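Side-chain contacts in putative major capsid protein (Cafeteriavirus-dependent mavirus, PDB 6G44), which probably builds the icosahedral shell of the virophage, as a double jelly-roll capsid protein whose three copies associate into a trimeric capsomer: residues Leu15-Pro18 against Tyr19-Trp23; Arg371-Gln375 against Gln376-Glu380. One frame throughout, in Å; residues are numbered along the deposited sequence.

Overall arrangement
From the N terminus, the chain runs through strand 12-16 and turns at once in interaction 1, where residues 15-18 meet 19-23 in a short 3-10 turn that leads toward strand 29-34. Some 350 residues later, interaction 2 joins residues 371-375, the loop after strand 366-369 and the first helical residue, to the following turn of helix 375-384. The two follow in series, neither nested nor crossed, their centres about 45 Å apart and their nearest atoms about 30 Å. Interaction 1 sits on the N-terminal arm, its centre about 42 Å from that of the chain, and touches the second and third subunits. Interaction 2 caps a helix beside strand 355-363 and also touches the third.

Interaction 1 of 2, residues Leu15-Pro18 against Tyr19-Trp23; sequences LQAP and YAYNW
Tyr-21 N reaches back to Pro-18 O at 3.0 Å, with an N-H...O angle of 159°, as the chain leaves strand 12-16 and closes a tight turn through Tyr-19 and Ala-20. The donor stands above the carbonyl plane rather than on a lone pair, consistent with a tight 3-10 turn. Proline suits the first position: its ring holds phi near -69°, a value suited to the residue before the turn, and it has no N-H to donate where the turn draws on its carbonyl. Its CD and CG lie against Tyr-21 CD2 at 3.7 and 3.8 Å; the two side chains run side by side, pointing the same way. Tyr-21 swings its ring back beside the proline with CG anti to its carbonyl carbon (chi1 -71°). Ala-17 CB comes up at the edge of the same ring, 4.4 Å from Tyr-21 CD2, a small methyl that fits beside the aromatic group.

The motif is a 3-10 turn, residues 19-21, continued by a second bond from Asn-22 N to Tyr-19 O (2.8 Å); Asn-22 then centres an inverse gamma turn. Just before it, Leu-15 and Gln-16 pair in parallel beta ladders with strands of the neighbouring subunits, so that the sheet runs on across the interface. Tyr-19 sends its ring the other way, where Asn-22 CB lies over the rim of one face, 4.1 Å above the plane. Both tyrosine hydroxyls end on the second subunit, Tyr-19 OH at Lys-513 O and Tyr-21 OH at Trp-273 NE1, and Asn-22 ND2 donates to Leu-514 O there. On the third subunit, Leu-507 packs against both Ala-17 and Tyr-19.

Interaction 2 of 2, residues Arg371-Gln375 against Gln376-Glu380; sequences RELEQ and QQLYE. With SO4 (sulfate ion), chain B.
Glu-374 and Gln-377 form a capping box at the start of helix 375-384, each side chain bonding to the other's backbone N-H. Glu-374, the N-cap, accepts from Gln-377 N through OE1 at 3.0 Å; the donor comes from the syn side, 29° out of the carboxylate plane. A bend at chi2 (69°) folds the carboxylate back over the first turn, whose N-H groups would otherwise lack helical acceptors. In return, Gln-377 OE1 takes the Glu-374 N-H at 2.9 Å, in a nearly straight bond. Glutamine suits this place because its amide offers an acceptor to the backbone and a donor beyond it. The two side chains cross at about a right angle, with carboxylate and amide planes inclined by 35°. The negative carboxylate at the helix N terminus is probably favoured by the helix dipole; its OE2 makes a long, weak ion pair with Arg-76 of the third subunit.

Ordinary helical bonds follow from Leu-378 N to Glu-374 O and from Tyr-379 N to Gln-375 O.

Apolar contact comes from Leu-373, which branches over the turn: CD1 meets Leu-378 CD2 at 3.8 Å, while CD2 lies against Gln-377 CD, also at 3.8 Å. Phe-42 of the third subunit packs on Leu-373 and Gln-377.

Charged groups gather upstream, where Arg-371 NH1 bridges to Glu-372 OE2 at 2.8 Å. A sulfate, probably from the crystallisation liquor, accepts from Glu-372 N and is also held by Phe-370 N and by Thr-41 N of the third subunit.

One water joins loop to helix, donating to Glu-372 O and accepting from Gln-377 NE2 at 3.0 Å.

Interaction 1 of 2, residues Leu15-Pro18 against Tyr19-Trp23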
loop_
_atom_site.group_PDB
_atom_site.type_symbol
_atom_site.label_atom_id
_atom_site.label_comp_id
_atom_site.label_asym_id
_atom_site.label_seq_id
_atom_site.Cartn_x
_atom_site.Cartn_y
_atom_site.Cartn_z
ATOM N N LEU C 15 -22.482 -9.016 -20.360
ATOM C CA LEU C 15 -22.993 -8.363 -19.159
ATOM C C LEU C 15 -22.012 -8.601 -18.027
ATOM O O LEU C 15 -21.923 -9.731 -17.540
ATOM C CB LEU C 15 -24.365 -8.904 -18.778
ATOM C CG LEU C 15 -25.484 -8.707 -19.795
ATOM C CD1 LEU C 15 -26.807 -9.153 -19.207
ATOM C CD2 LEU C 15 -25.594 -7.246 -20.208
ATOM N N GLN C 16 -21.261 -7.571 -17.662
ATOM C CA GLN C 16 -20.367 -7.613 -16.522
ATOM C C GLN C 16 -21.237 -7.806 -15.281
ATOM O O GLN C 16 -22.210 -7.093 -15.114
ATOM C CB GLN C 16 -19.562 -6.322 -16.417
ATOM C CG GLN C 16 -18.579 -6.250 -15.252
ATOM C CD GLN C 16 -17.482 -7.275 -15.356
ATOM O OE1 GLN C 16 -16.789 -7.333 -16.364
ATOM N NE2 GLN C 16 -17.333 -8.115 -14.320
ATOM N N ALA C 17 -20.904 -8.797 -14.452
ATOM C CA ALA C 17 -21.714 -9.161 -13.280
ATOM C C ALA C 17 -20.775 -9.545 -12.162
ATOM O O ALA C 17 -19.684 -10.042 -12.413
ATOM C CB ALA C 17 -22.616 -10.330 -13.625
ATOM N N PRO C 18 -21.203 -9.342 -10.906
ATOM C CA PRO C 18 -20.302 -9.634 -9.798
ATOM C C PRO C 18 -20.061 -11.133 -9.682
ATOM O O PRO C 18 -20.929 -11.937 -10.028
ATOM C CB PRO C 18 -21.042 -9.096 -8.561
ATOM C CG PRO C 18 -22.428 -8.821 -8.985
ATOM C CD PRO C 18 -22.457 -8.699 -10.482
ATOM N N TYR C 19 -18.861 -11.476 -9.221
ATOM C CA TYR C 19 -18.476 -12.866 -9.038
ATOM C C TYR C 19 -19.353 -13.580 -8.004
ATOM O O TYR C 19 -19.454 -14.803 -8.050
ATOM C CB TYR C 19 -16.994 -12.937 -8.693
ATOM C CG TYR C 19 -16.355 -14.297 -8.758
ATOM C CD1 TYR C 19 -16.104 -14.925 -9.970
ATOM C CD2 TYR C 19 -15.970 -14.945 -7.593
ATOM C CE1 TYR C 19 -15.493 -16.169 -10.010
ATOM C CE2 TYR C 19 -15.355 -16.171 -7.627
ATOM C CZ TYR C 19 -15.121 -16.775 -8.835
ATOM O OH TYR C 19 -14.514 -17.996 -8.899
ATOM N N ALA C 20 -20.018 -12.812 -7.147
ATOM C CA ALA C 20 -21.029 -13.343 -6.216
ATOM C C ALA C 20 -22.130 -14.114 -6.916
ATOM O O ALA C 20 -22.719 -14.994 -6.311
ATOM C CB ALA C 20 -21.636 -12.226 -5.397
ATOM N N TYR C 21 -22.422 -13.782 -8.174
ATOM C CA TYR C 21 -23.422 -14.504 -8.939
ATOM C C TYR C 21 -22.892 -15.761 -9.601
ATOM O O TYR C 21 -23.659 -16.487 -10.231
ATOM C CB TYR C 21 -24.078 -13.595 -9.986
ATOM C CG TYR C 21 -25.014 -12.522 -9.458
ATOM C CD1 TYR C 21 -25.869 -12.744 -8.373
ATOM C CD2 TYR C 21 -25.074 -11.274 -10.066
ATOM C CE1 TYR C 21 -26.735 -11.769 -7.941
ATOM C CE2 TYR C 21 -25.962 -10.288 -9.636
ATOM C CZ TYR C 21 -26.784 -10.544 -8.556
ATOM O OH TYR C 21 -27.644 -9.572 -8.121
ATOM N N ASN C 22 -21.584 -16.023 -9.472
ATOM C CA ASN C 22 -21.010 -17.322 -9.836
ATOM C C ASN C 22 -21.241 -18.217 -8.630
ATOM O O ASN C 22 -20.349 -18.489 -7.811
ATOM C CB ASN C 22 -19.515 -17.223 -10.172
ATOM C CG ASN C 22 -18.896 -18.581 -10.482
ATOM O OD1 ASN C 22 -19.524 -19.435 -11.095
ATOM N ND2 ASN C 22 -17.662 -18.789 -10.034
ATOM N N TRP C 23 -22.489 -18.675 -8.499
ATOM C CA TRP C 23 -22.899 -19.340 -7.287
ATOM C C TRP C 23 -22.018 -20.545 -7.048
ATOM O O TRP C 23 -21.826 -21.335 -7.983
ATOM C CB TRP C 23 -24.352 -19.835 -7.398
ATOM C CG TRP C 23 -25.358 -18.781 -7.734
ATOM C CD1 TRP C 23 -25.893 -18.540 -8.966
ATOM C CD2 TRP C 23 -25.973 -17.836 -6.842
ATOM N NE1 TRP C 23 -26.780 -17.502 -8.909
ATOM C CE2 TRP C 23 -26.856 -17.048 -7.621
ATOM C CE3 TRP C 23 -25.858 -17.569 -5.476
ATOM C CZ2 TRP C 23 -27.617 -16.030 -7.076
ATOM C CZ3 TRP C 23 -26.630 -16.565 -4.927
ATOM C CH2 TRP C 23 -27.500 -15.802 -5.725
#

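Interaction 2 of 2, residues Arg371-Gln375 against Gln376-Glu380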
loop_
_atom_site.group_PDB
_atom_site.type_symbol
_atom_site.label_atom_id
_atom_site.label_comp_id
_atom_site.label_asym_id
_atom_site.label_seq_id
_atom_site.Cartn_x
_atom_site.Cartn_y
_atom_site.Cartn_z
ATOM N N ARG C 371 20.243 11.556 -25.878
ATOM C CA ARG C 371 20.694 12.952 -25.726
ATOM C C ARG C 371 19.566 13.973 -25.591
ATOM O O ARG C 371 19.797 15.035 -25.021
ATOM C CB ARG C 371 21.631 13.372 -26.864
ATOM C CG ARG C 371 20.999 13.438 -28.231
ATOM C CD ARG C 371 22.069 13.592 -29.317
ATOM N NE ARG C 371 22.683 14.916 -29.263
ATOM C CZ ARG C 371 22.221 16.018 -29.867
ATOM N NH1 ARG C 371 21.106 16.007 -30.604
ATOM N NH2 ARG C 371 22.887 17.162 -29.731
ATOM N N GLU C 372 18.370 13.654 -26.076
ATOM C CA GLU C 372 17.235 14.573 -25.969
ATOM C C GLU C 372 16.433 14.403 -24.682
ATOM O O GLU C 372 15.414 15.070 -24.506
ATOM C CB GLU C 372 16.312 14.437 -27.191
ATOM C CG GLU C 372 17.005 14.675 -28.548
ATOM C CD GLU C 372 17.631 16.070 -28.714
ATOM O OE1 GLU C 372 17.215 17.044 -28.033
ATOM O OE2 GLU C 372 18.562 16.186 -29.556
ATOM N N LEU C 373 16.870 13.504 -23.781
ATOM C CA LEU C 373 16.183 13.338 -22.487
ATOM C C LEU C 373 16.713 14.255 -21.414
ATOM O O LEU C 373 17.921 14.450 -21.304
ATOM C CB LEU C 373 16.339 11.904 -21.976
ATOM C CG LEU C 373 15.743 10.819 -22.873
ATOM C CD1 LEU C 373 15.840 9.477 -22.150
ATOM C CD2 LEU C 373 14.296 11.101 -23.327
ATOM N N GLU C 374 15.808 14.806 -20.620
ATOM C CA GLU C 374 16.176 15.595 -19.459
ATOM C C GLU C 374 15.892 14.747 -18.204
ATOM O O GLU C 374 15.454 13.598 -18.306
ATOM C CB GLU C 374 15.513 16.985 -19.456
ATOM C CG GLU C 374 14.167 17.163 -20.161
ATOM C CD GLU C 374 12.997 16.466 -19.487
ATOM O OE1 GLU C 374 13.203 15.670 -18.554
ATOM O OE2 GLU C 374 11.835 16.712 -19.900
ATOM N N GLN C 375 16.135 15.314 -17.046
ATOM C CA GLN C 375 16.170 14.525 -15.815
ATOM C C GLN C 375 14.838 13.847 -15.504
ATOM O O GLN C 375 14.814 12.667 -15.087
ATOM C CB GLN C 375 16.652 15.376 -14.634
ATOM C CG GLN C 375 16.999 14.551 -13.418
ATOM C CD GLN C 375 17.661 15.376 -12.342
ATOM O OE1 GLN C 375 17.181 16.440 -11.949
ATOM N NE2 GLN C 375 18.758 14.860 -11.835
ATOM N N GLN C 376 13.728 14.539 -15.700
ATOM C CA GLN C 376 12.403 13.956 -15.460
ATOM C C GLN C 376 12.161 12.755 -16.382
ATOM O O GLN C 376 11.652 11.732 -15.941
ATOM C CB GLN C 376 11.302 14.987 -15.648
ATOM C CG GLN C 376 9.930 14.465 -15.235
ATOM C CD GLN C 376 9.803 14.207 -13.723
ATOM O OE1 GLN C 376 9.265 13.176 -13.288
ATOM N NE2 GLN C 376 10.294 15.119 -12.936
ATOM N N GLN C 377 12.579 12.856 -17.643
ATOM C CA GLN C 377 12.429 11.731 -18.557
ATOM C C GLN C 377 13.345 10.597 -18.170
ATOM O O GLN C 377 12.987 9.436 -18.342
ATOM C CB GLN C 377 12.694 12.179 -19.985
ATOM C CG GLN C 377 11.641 13.134 -20.520
ATOM C CD GLN C 377 12.091 13.851 -21.788
ATOM O OE1 GLN C 377 13.122 14.515 -21.791
ATOM N NE2 GLN C 377 11.325 13.694 -22.882
ATOM N N LEU C 378 14.552 10.900 -17.703
ATOM C CA LEU C 378 15.461 9.841 -17.206
ATOM C C LEU C 378 14.843 9.101 -16.007
ATOM O O LEU C 378 14.974 7.878 -15.874
ATOM C CB LEU C 378 16.822 10.417 -16.860
ATOM C CG LEU C 378 17.627 10.923 -18.076
ATOM C CD1 LEU C 378 18.874 11.612 -17.552
ATOM C CD2 LEU C 378 17.954 9.839 -19.070
ATOM N N TYR C 379 14.174 9.847 -15.140
ATOM C CA TYR C 379 13.432 9.243 -14.028
ATOM C C TYR C 379 12.326 8.336 -14.539
ATOM O O TYR C 379 12.133 7.221 -14.026
ATOM C CB TYR C 379 12.865 10.350 -13.140
ATOM C CG TYR C 379 11.963 9.877 -12.019
ATOM C CD1 TYR C 379 12.489 9.187 -10.939
ATOM C CD2 TYR C 379 10.599 10.141 -12.020
ATOM C CE1 TYR C 379 11.679 8.789 -9.898
ATOM C CE2 TYR C 379 9.790 9.744 -10.973
ATOM C CZ TYR C 379 10.335 9.041 -9.932
ATOM O OH TYR C 379 9.539 8.641 -8.857
ATOM N N GLU C 380 11.588 8.790 -15.547
ATOM C CA GLU C 380 10.531 7.974 -16.135
ATOM C C GLU C 380 11.081 6.684 -16.766
ATOM O O GLU C 380 10.516 5.605 -16.586
ATOM C CB GLU C 380 9.724 8.815 -17.128
ATOM C CG GLU C 380 8.889 9.901 -16.429
ATOM C CD GLU C 380 8.273 10.938 -17.366
ATOM O OE1 GLU C 380 8.485 10.867 -18.567
ATOM O OE2 GLU C 380 7.600 11.867 -16.847
HETATM S S SO4 B . 17.538 10.716 -28.771
HETATM O O1 SO4 B . 18.706 11.417 -29.381
HETATM O O2 SO4 B . 17.327 11.320 -27.442
HETATM O O3 SO4 B . 17.879 9.263 -28.660
HETATM O O4 SO4 B . 16.354 10.928 -29.633
HETATM O O HOH W 1 12.648 14.870 -25.326
#